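Local coordinates for protein chinitase A (Streptomyces coelicolor, PDB 3EBV) that probably hydrolyses internal glycosidic bonds of chitin, through the family 18 glycoside hydrolase domain that makes up this chain, at residues A[192-197]-A[202-207]; A[154-159]-A[184-189]; A[47-52]-A[111-116]. One frame throughout, in Å; residues are numbered along the deposited sequence.

Contact 1. Residues A[192-197]-A[202-207]; sequences KVYAQG and LTALAC
Ala204 sets its single methyl group against one face of the Tyr194 ring, and this CH-pi contact carries most of the meeting between 192-197 and 202-207. The methyl CB lies 3.9 Å from the centroid of the Tyr194 ring and 24° off the ring normal, so it sits over the face but displaced toward the CD2-CE2 side. The nearest ring atom is Tyr194 CE2, 3.5 Å from Ala204 CB. The first torsion of the tyrosine (chi1 -65°) puts CG opposite its carbonyl carbon; chi2 of -84° then stands the ring roughly across the CA-CB-CG plane and presents a broad side to the helix. A small residue suits position 204, because a methyl lets the flat ring come close to the helix surface. Leu205 joins less closely: its CB does not aim at Tyr194, but the branch carrying CD1 reaches back until that methyl is 4.4 Å from Tyr194 CB, at the base of the side chain. Tyrosine suits its own place because one side chain can both pack and bond: the ring lies on the Ala204 methyl while OH, at the far end, is hydrogen-bonded to Asp190 OD2. That bond would help to fix the direction of the ring over Ala204. Strand 193-194 pairs antiparallel with strand 186-187, so the tyrosine belongs to a two-stranded hairpin lying on helix 199-210. Phe201 of that helix also touches the Tyr194 side chain, while Leu202 and Thr203 turn to helix 237-249 beyond.

Contact 2. Residues A[154-159]-A[184-189]; sequences DMQSTQ and GTMLGC
Gln156 lays its terminal amide against the backbone of Leu187, in an orientation that makes the modelled amide doubtful: Gln156 OE1 is 2.9 Å from Leu187 O, oxygen facing oxygen, while Gln156 NE2 is 3.0 Å from Leu187 N. The amide is probably turned over in the model. With its two ends exchanged, a nitrogen would face the carbonyl and an oxygen the backbone N-H, and the pairs may then be hydrogen bonds. The side chain reaches this place by folding: CG swings to the side of the backbone N (chi1 -82°), and a bend at chi2 (-74°) turns the amide toward strand 186-187. Met186, present as selenomethionine, meets the glutamine stem obliquely, with SE 3.7 Å from Gln156 CD and 3.8 Å from Gln156 CG. A methionine's long, pliable chain suits a place between this loop and helix 199-210, where it also touches Phe201 and Leu205. Leu187 runs at about a right angle to the glutamine, its CB 3.6 Å from the atom modelled as Gln156 NE2. Chemically, glutamine suits a strand residue whose backbone N and O both face it, since one amide offers a donor and an acceptor together; the match would join the loop after strand 145-148 to the hairpin without using any charge.

Contact 3. Residues A[47-52]-A[111-116]; sequences VTFNLD and YGFDGV
Phe49 drives the edge of its ring into the face of Tyr111, the central pair of an aromatic cluster completed by Phe113 on the flank of the TIM barrel. The two rings stand at 86°, a T-shaped stack with centroids of the Phe49 and Tyr111 rings 5.2 Å apart. Phe49 CD2 is the atom that reaches in, 3.8 Å from Tyr111 CZ and over the CE2-CZ side of the face. Phe113 adds a second, wider edge-to-face pair, turning its own edge toward the face of Phe49, with centroids of the Phe49 and Phe113 rings 6.0 Å apart. Phe49 thus takes part in both pairs, and flat apolar rings suit a site where three aromatic side chains meet at steep angles. Its reach comes from chi1 of 177°, which extends CG away from the backbone N. The tyrosine ends helix 94-111, and Gly112 follows with positive phi, a backbone turn glycine adopts easily; the chain then brings Phe113 alongside, with Tyr111 CB over one face of its ring, and enters strand 115-120. Farther out, Val107 of the same helix and Ile80 of strand 77-84 both pack on Phe49 and Phe113, while Val35 of strand 32-40 also touches Phe49. Tyrosine suits this partly exposed position because its hydroxyl can meet water: one water molecule lies 2.8 Å from Tyr111 OH and accepts a hydrogen bond from Leu51 N, also at 2.8 Å.

Overall arrangement
Contacts 1 and 2 form one neighbourhood, with centres about 9 Å apart, whereas contact 3 lies on the opposite side of the chain's centre, about 33 Å from contact 1 and 31 Å from contact 2, centre to centre. The first two share a hairpin: strands 186-187 and 193-194 follow one another, Tyr194 N lies 2.8 Å from Met186 O in a probable hydrogen bond, and the disulfide between Cys189 and Cys207 ties the hairpin's chain to helix 199-210. Contact 3 instead packs the end of helix 94-111 and the turn into strand 115-120, which as in other family 18 chitinases probably carries the DxxDxDxE motif of the active site, against the segment following strand 47-48.

Contact 1. Residues A[192-197]-A[202-207]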
loop_
_atom_site.group_PDB
_atom_site.type_symbol
_atom_site.label_atom_id
_atom_site.label_comp_id
_atom_site.label_asym_id
_atom_site.label_seq_id
_atom_site.Cartn_x
_atom_site.Cartn_y
_atom_site.Cartn_z
ATOM N N LYS A 192 -12.770 -21.693 -1.706
ATOM C CA LYS A 192 -11.863 -22.577 -2.484
ATOM C C LYS A 192 -10.422 -22.101 -2.364
ATOM O O LYS A 192 -10.191 -20.923 -2.101
ATOM C CB LYS A 192 -12.289 -22.628 -3.958
ATOM C CG LYS A 192 -13.722 -23.105 -4.208
ATOM C CD LYS A 192 -13.969 -23.384 -5.697
ATOM C CE LYS A 192 -15.276 -24.134 -5.841
ATOM N NZ LYS A 192 -15.611 -24.378 -7.321
ATOM N N VAL A 193 -9.468 -22.997 -2.587
ATOM C CA VAL A 193 -8.035 -22.684 -2.445
ATOM C C VAL A 193 -7.486 -22.150 -3.753
ATOM O O VAL A 193 -7.654 -22.767 -4.837
ATOM C CB VAL A 193 -7.245 -23.974 -2.056
ATOM C CG1 VAL A 193 -5.739 -23.696 -2.035
ATOM C CG2 VAL A 193 -7.736 -24.520 -0.720
ATOM N N TYR A 194 -6.807 -21.016 -3.665
ATOM C CA TYR A 194 -6.173 -20.382 -4.813
ATOM C C TYR A 194 -4.695 -20.154 -4.531
ATOM O O TYR A 194 -4.257 -20.071 -3.368
ATOM C CB TYR A 194 -6.843 -19.015 -5.147
ATOM C CG TYR A 194 -8.284 -19.213 -5.587
ATOM C CD1 TYR A 194 -8.549 -19.523 -6.913
ATOM C CD2 TYR A 194 -9.355 -19.143 -4.668
ATOM C CE1 TYR A 194 -9.866 -19.746 -7.345
ATOM C CE2 TYR A 194 -10.673 -19.369 -5.090
ATOM C CZ TYR A 194 -10.900 -19.670 -6.448
ATOM O OH TYR A 194 -12.202 -19.913 -6.923
ATOM N N ALA A 195 -3.945 -20.042 -5.616
ATOM C CA ALA A 195 -2.486 -19.885 -5.548
ATOM C C ALA A 195 -2.021 -18.567 -6.134
ATOM O O ALA A 195 -2.593 -18.090 -7.143
ATOM C CB ALA A 195 -1.825 -21.014 -6.323
ATOM N N GLN A 196 -0.962 -17.997 -5.543
ATOM C CA GLN A 196 -0.421 -16.738 -6.056
ATOM C C GLN A 196 0.040 -16.866 -7.509
ATOM O O GLN A 196 0.367 -17.968 -7.968
ATOM C CB GLN A 196 0.693 -16.151 -5.155
ATOM C CG GLN A 196 1.982 -16.954 -5.288
ATOM C CD GLN A 196 3.048 -16.486 -4.340
ATOM O OE1 GLN A 196 2.924 -15.405 -3.769
ATOM N NE2 GLN A 196 4.074 -17.309 -4.130
ATOM N N GLY A 197 0.120 -15.732 -8.187
ATOM C CA GLY A 197 0.573 -15.755 -9.568
ATOM C C GLY A 197 -0.505 -16.086 -10.589
ATOM O O GLY A 197 -0.178 -16.399 -11.738
ATOM N N LEU A 202 -6.056 -13.018 -7.387
ATOM C CA LEU A 202 -6.396 -11.601 -7.230
ATOM C C LEU A 202 -7.891 -11.407 -7.022
ATOM O O LEU A 202 -8.337 -10.724 -6.101
ATOM C CB LEU A 202 -5.906 -10.781 -8.431
ATOM C CG LEU A 202 -4.408 -10.959 -8.759
ATOM C CD1 LEU A 202 -3.998 -10.082 -9.920
ATOM C CD2 LEU A 202 -3.532 -10.648 -7.519
ATOM N N THR A 203 -8.689 -11.990 -7.926
ATOM C CA THR A 203 -10.126 -11.699 -7.860
ATOM C C THR A 203 -10.837 -12.363 -6.692
ATOM O O THR A 203 -11.698 -11.725 -6.046
ATOM C CB THR A 203 -10.828 -12.099 -9.205
ATOM O OG1 THR A 203 -10.591 -13.502 -9.448
ATOM C CG2 THR A 203 -10.258 -11.301 -10.363
ATOM N N ALA A 204 -10.514 -13.631 -6.427
ATOM C CA ALA A 204 -11.159 -14.357 -5.347
ATOM C C ALA A 204 -10.808 -13.852 -3.948
ATOM O O ALA A 204 -11.635 -13.944 -3.024
ATOM C CB ALA A 204 -10.909 -15.864 -5.484
ATOM N N LEU A 205 -9.566 -13.371 -3.775
ATOM C CA LEU A 205 -9.192 -12.811 -2.472
ATOM C C LEU A 205 -9.674 -11.363 -2.350
ATOM O O LEU A 205 -10.089 -10.974 -1.245
ATOM C CB LEU A 205 -7.666 -12.886 -2.272
ATOM C CG LEU A 205 -7.171 -14.227 -1.713
ATOM C CD1 LEU A 205 -7.466 -15.426 -2.599
ATOM C CD2 LEU A 205 -5.651 -14.131 -1.487
ATOM N N ALA A 206 -9.625 -10.564 -3.426
ATOM C CA ALA A 206 -10.215 -9.209 -3.368
ATOM C C ALA A 206 -11.698 -9.286 -3.020
ATOM O O ALA A 206 -12.215 -8.456 -2.265
ATOM C CB ALA A 206 -10.001 -8.470 -4.662
ATOM N N CYS A 207 -12.371 -10.305 -3.528
ATOM C CA CYS A 207 -13.801 -10.518 -3.227
ATOM C C CYS A 207 -14.072 -10.591 -1.713
ATOM O O CYS A 207 -15.126 -10.146 -1.239
ATOM C CB CYS A 207 -14.187 -11.849 -3.915
ATOM S SG CYS A 207 -15.855 -12.434 -3.586
#

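Contact 2. Residues A[154-159]-A[184-189]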
loop_
_atom_site.group_PDB
_atom_site.type_symbol
_atom_site.label_atom_id
_atom_site.label_comp_id
_atom_site.label_asym_id
_atom_site.label_seq_id
_atom_site.Cartn_x
_atom_site.Cartn_y
_atom_site.Cartn_z
ATOM N N ASP A 154 -3.671 -11.722 6.574
ATOM C CA ASP A 154 -4.296 -10.701 7.423
ATOM C C ASP A 154 -5.711 -10.314 6.982
ATOM O O ASP A 154 -6.384 -9.554 7.704
ATOM C CB ASP A 154 -3.424 -9.451 7.422
ATOM C CG ASP A 154 -2.035 -9.693 8.001
ATOM O OD1 ASP A 154 -1.951 -10.294 9.091
ATOM O OD2 ASP A 154 -1.048 -9.284 7.358
HETATM N N MSE A 155 -6.154 -10.788 5.809
HETATM C CA MSE A 155 -7.469 -10.406 5.279
HETATM C C MSE A 155 -8.259 -11.633 4.793
HETATM O O MSE A 155 -9.110 -11.509 3.902
HETATM C CB MSE A 155 -7.329 -9.429 4.104
HETATM C CG MSE A 155 -6.456 -8.181 4.360
HETATM SE SE MSE A 155 -7.337 -6.887 5.571
HETATM C CE MSE A 155 -8.655 -6.221 4.364
ATOM N N GLN A 156 -8.031 -12.777 5.417
ATOM C CA GLN A 156 -8.750 -14.006 5.057
ATOM C C GLN A 156 -10.178 -14.021 5.593
ATOM O O GLN A 156 -11.025 -14.734 5.083
ATOM C CB GLN A 156 -7.962 -15.219 5.539
ATOM C CG GLN A 156 -6.831 -15.601 4.555
ATOM C CD GLN A 156 -7.376 -16.279 3.286
ATOM O OE1 GLN A 156 -7.600 -15.621 2.231
ATOM N NE2 GLN A 156 -7.535 -17.569 3.367
ATOM N N SER A 157 -10.437 -13.196 6.603
ATOM C CA SER A 157 -11.807 -12.967 7.065
ATOM C C SER A 157 -11.825 -11.618 7.764
ATOM O O SER A 157 -10.767 -11.007 8.031
ATOM C CB SER A 157 -12.259 -14.040 8.065
ATOM O OG SER A 157 -11.634 -13.906 9.324
ATOM N N THR A 158 -13.032 -11.182 8.105
ATOM C CA THR A 158 -13.224 -9.902 8.783
ATOM C C THR A 158 -12.653 -9.931 10.185
ATOM O O THR A 158 -12.530 -8.886 10.794
ATOM C CB THR A 158 -14.696 -9.497 8.842
ATOM O OG1 THR A 158 -15.409 -10.509 9.553
ATOM C CG2 THR A 158 -15.289 -9.330 7.447
ATOM N N GLN A 159 -12.262 -11.115 10.647
ATOM C CA GLN A 159 -11.612 -11.292 11.940
ATOM C C GLN A 159 -10.096 -11.051 11.908
ATOM O O GLN A 159 -9.481 -11.011 12.944
ATOM C CB GLN A 159 -11.921 -12.706 12.513
ATOM C CG GLN A 159 -13.424 -13.064 12.551
ATOM C CD GLN A 159 -14.250 -11.948 13.158
ATOM O OE1 GLN A 159 -15.202 -11.431 12.542
ATOM N NE2 GLN A 159 -13.871 -11.542 14.366
ATOM N N GLY A 184 1.641 -18.186 0.535
ATOM C CA GLY A 184 1.175 -19.547 0.355
ATOM C C GLY A 184 -0.251 -19.520 -0.233
ATOM O O GLY A 184 -0.870 -18.439 -0.417
ATOM N N THR A 185 -0.789 -20.701 -0.493
ATOM C CA THR A 185 -2.173 -20.760 -0.989
ATOM C C THR A 185 -3.123 -20.194 0.073
ATOM O O THR A 185 -2.854 -20.219 1.292
ATOM C CB THR A 185 -2.595 -22.187 -1.400
ATOM O OG1 THR A 185 -2.449 -23.044 -0.266
ATOM C CG2 THR A 185 -1.749 -22.698 -2.582
HETATM N N MSE A 186 -4.235 -19.651 -0.416
HETATM C CA MSE A 186 -5.210 -18.979 0.412
HETATM C C MSE A 186 -6.621 -19.322 -0.020
HETATM O O MSE A 186 -6.820 -19.721 -1.167
HETATM C CB MSE A 186 -5.033 -17.456 0.251
HETATM C CG MSE A 186 -3.709 -16.943 0.818
HETATM SE SE MSE A 186 -3.769 -16.927 2.783
HETATM C CE MSE A 186 -1.874 -17.372 3.137
ATOM N N LEU A 187 -7.596 -19.127 0.860
ATOM C CA LEU A 187 -9.009 -19.323 0.470
ATOM C C LEU A 187 -9.538 -18.063 -0.213
ATOM O O LEU A 187 -9.209 -16.918 0.208
ATOM C CB LEU A 187 -9.886 -19.642 1.673
ATOM C CG LEU A 187 -9.450 -20.864 2.454
ATOM C CD1 LEU A 187 -10.455 -21.078 3.575
ATOM C CD2 LEU A 187 -9.487 -22.078 1.543
ATOM N N GLY A 188 -10.382 -18.224 -1.226
ATOM C CA GLY A 188 -11.108 -17.093 -1.773
ATOM C C GLY A 188 -12.460 -16.912 -1.103
ATOM O O GLY A 188 -12.797 -17.652 -0.152
ATOM N N CYS A 189 -13.235 -15.921 -1.571
ATOM C CA CYS A 189 -14.524 -15.677 -0.895
ATOM C C CYS A 189 -15.523 -16.819 -1.087
ATOM O O CYS A 189 -16.534 -16.913 -0.372
ATOM C CB CYS A 189 -15.158 -14.377 -1.382
ATOM S SG CYS A 189 -15.554 -14.472 -3.153
#

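Contact 3. Residues A[47-52]-A[111-116]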
loop_
_atom_site.group_PDB
_atom_site.type_symbol
_atom_site.label_atom_id
_atom_site.label_comp_id
_atom_site.label_asym_id
_atom_site.label_seq_id
_atom_site.Cartn_x
_atom_site.Cartn_y
_atom_site.Cartn_z
ATOM N N VAL A 47 7.950 6.239 15.783
ATOM C CA VAL A 47 8.756 6.098 14.579
ATOM C C VAL A 47 9.539 7.357 14.306
ATOM O O VAL A 47 9.266 8.432 14.868
ATOM C CB VAL A 47 7.881 5.773 13.329
ATOM C CG1 VAL A 47 7.097 4.472 13.577
ATOM C CG2 VAL A 47 7.012 6.978 12.903
ATOM N N THR A 48 10.506 7.230 13.405
ATOM C CA THR A 48 11.197 8.390 12.885
ATOM C C THR A 48 11.526 8.108 11.417
ATOM O O THR A 48 11.438 6.956 10.950
ATOM C CB THR A 48 12.494 8.700 13.731
ATOM O OG1 THR A 48 12.997 9.990 13.374
ATOM C CG2 THR A 48 13.542 7.644 13.512
ATOM N N PHE A 49 11.851 9.161 10.688
ATOM C CA PHE A 49 12.289 8.987 9.324
ATOM C C PHE A 49 13.660 9.631 9.144
ATOM O O PHE A 49 13.863 10.784 9.554
ATOM C CB PHE A 49 11.302 9.634 8.363
ATOM C CG PHE A 49 11.734 9.541 6.916
ATOM C CD1 PHE A 49 11.767 8.303 6.266
ATOM C CD2 PHE A 49 12.136 10.677 6.220
ATOM C CE1 PHE A 49 12.181 8.218 4.951
ATOM C CE2 PHE A 49 12.552 10.584 4.897
ATOM C CZ PHE A 49 12.561 9.365 4.263
ATOM N N ASN A 50 14.563 8.883 8.524
ATOM C CA ASN A 50 15.913 9.368 8.257
ATOM C C ASN A 50 16.218 9.107 6.784
ATOM O O ASN A 50 16.415 7.933 6.409
ATOM C CB ASN A 50 16.903 8.604 9.144
ATOM C CG ASN A 50 16.714 8.908 10.640
ATOM O OD1 ASN A 50 16.731 10.071 11.049
ATOM N ND2 ASN A 50 16.534 7.868 11.446
ATOM N N LEU A 51 16.225 10.167 5.982
ATOM C CA LEU A 51 16.537 10.008 4.557
ATOM C C LEU A 51 17.894 9.340 4.414
ATOM O O LEU A 51 18.867 9.781 5.037
ATOM C CB LEU A 51 16.509 11.345 3.823
ATOM C CG LEU A 51 16.773 11.334 2.311
ATOM C CD1 LEU A 51 15.643 10.561 1.541
ATOM C CD2 LEU A 51 16.906 12.721 1.774
ATOM N N ASP A 52 17.967 8.280 3.606
ATOM C CA ASP A 52 19.218 7.546 3.371
ATOM C C ASP A 52 20.079 8.270 2.324
ATOM O O ASP A 52 20.382 7.737 1.255
ATOM C CB ASP A 52 18.895 6.101 2.943
ATOM C CG ASP A 52 20.131 5.220 2.804
ATOM O OD1 ASP A 52 21.191 5.555 3.396
ATOM O OD2 ASP A 52 20.034 4.185 2.105
ATOM N N TYR A 111 8.223 16.638 6.952
ATOM C CA TYR A 111 8.554 16.412 5.535
ATOM C C TYR A 111 7.455 16.778 4.587
ATOM O O TYR A 111 7.660 16.723 3.374
ATOM C CB TYR A 111 9.002 14.947 5.306
ATOM C CG TYR A 111 10.230 14.627 6.094
ATOM C CD1 TYR A 111 11.510 14.959 5.595
ATOM C CD2 TYR A 111 10.142 14.084 7.366
ATOM C CE1 TYR A 111 12.640 14.705 6.337
ATOM C CE2 TYR A 111 11.275 13.825 8.122
ATOM C CZ TYR A 111 12.534 14.156 7.602
ATOM O OH TYR A 111 13.642 13.888 8.384
ATOM N N GLY A 112 6.282 17.142 5.114
ATOM C CA GLY A 112 5.130 17.474 4.312
ATOM C C GLY A 112 4.345 16.278 3.761
ATOM O O GLY A 112 3.642 16.420 2.767
ATOM N N PHE A 113 4.416 15.133 4.434
ATOM C CA PHE A 113 3.679 13.966 3.932
ATOM C C PHE A 113 2.174 14.126 4.101
ATOM O O PHE A 113 1.705 14.755 5.074
ATOM C CB PHE A 113 4.131 12.710 4.659
ATOM C CG PHE A 113 5.589 12.334 4.420
ATOM C CD1 PHE A 113 6.151 12.387 3.138
ATOM C CD2 PHE A 113 6.387 11.929 5.489
ATOM C CE1 PHE A 113 7.514 12.031 2.947
ATOM C CE2 PHE A 113 7.728 11.558 5.328
ATOM C CZ PHE A 113 8.286 11.587 4.037
ATOM N N ASP A 114 1.416 13.548 3.157
ATOM C CA ASP A 114 -0.039 13.609 3.167
ATOM C C ASP A 114 -0.716 12.624 4.117
ATOM O O ASP A 114 -1.937 12.697 4.304
ATOM C CB ASP A 114 -0.582 13.410 1.754
ATOM C CG ASP A 114 -0.086 14.473 0.821
ATOM O OD1 ASP A 114 -0.501 15.650 1.039
ATOM O OD2 ASP A 114 0.742 14.174 -0.065
ATOM N N GLY A 115 0.056 11.713 4.702
ATOM C CA GLY A 115 -0.541 10.656 5.519
ATOM C C GLY A 115 0.417 9.509 5.687
ATOM O O GLY A 115 1.653 9.675 5.564
ATOM N N VAL A 116 -0.167 8.325 5.955
ATOM C CA VAL A 116 0.600 7.207 6.449
ATOM C C VAL A 116 0.094 5.930 5.760
ATOM O O VAL A 116 -1.112 5.814 5.418
ATOM C CB VAL A 116 0.482 7.052 8.002
ATOM C CG1 VAL A 116 -0.987 6.776 8.451
ATOM C CG2 VAL A 116 1.449 6.006 8.531
HETATM O O HOH W 1 15.882 12.757 7.088
#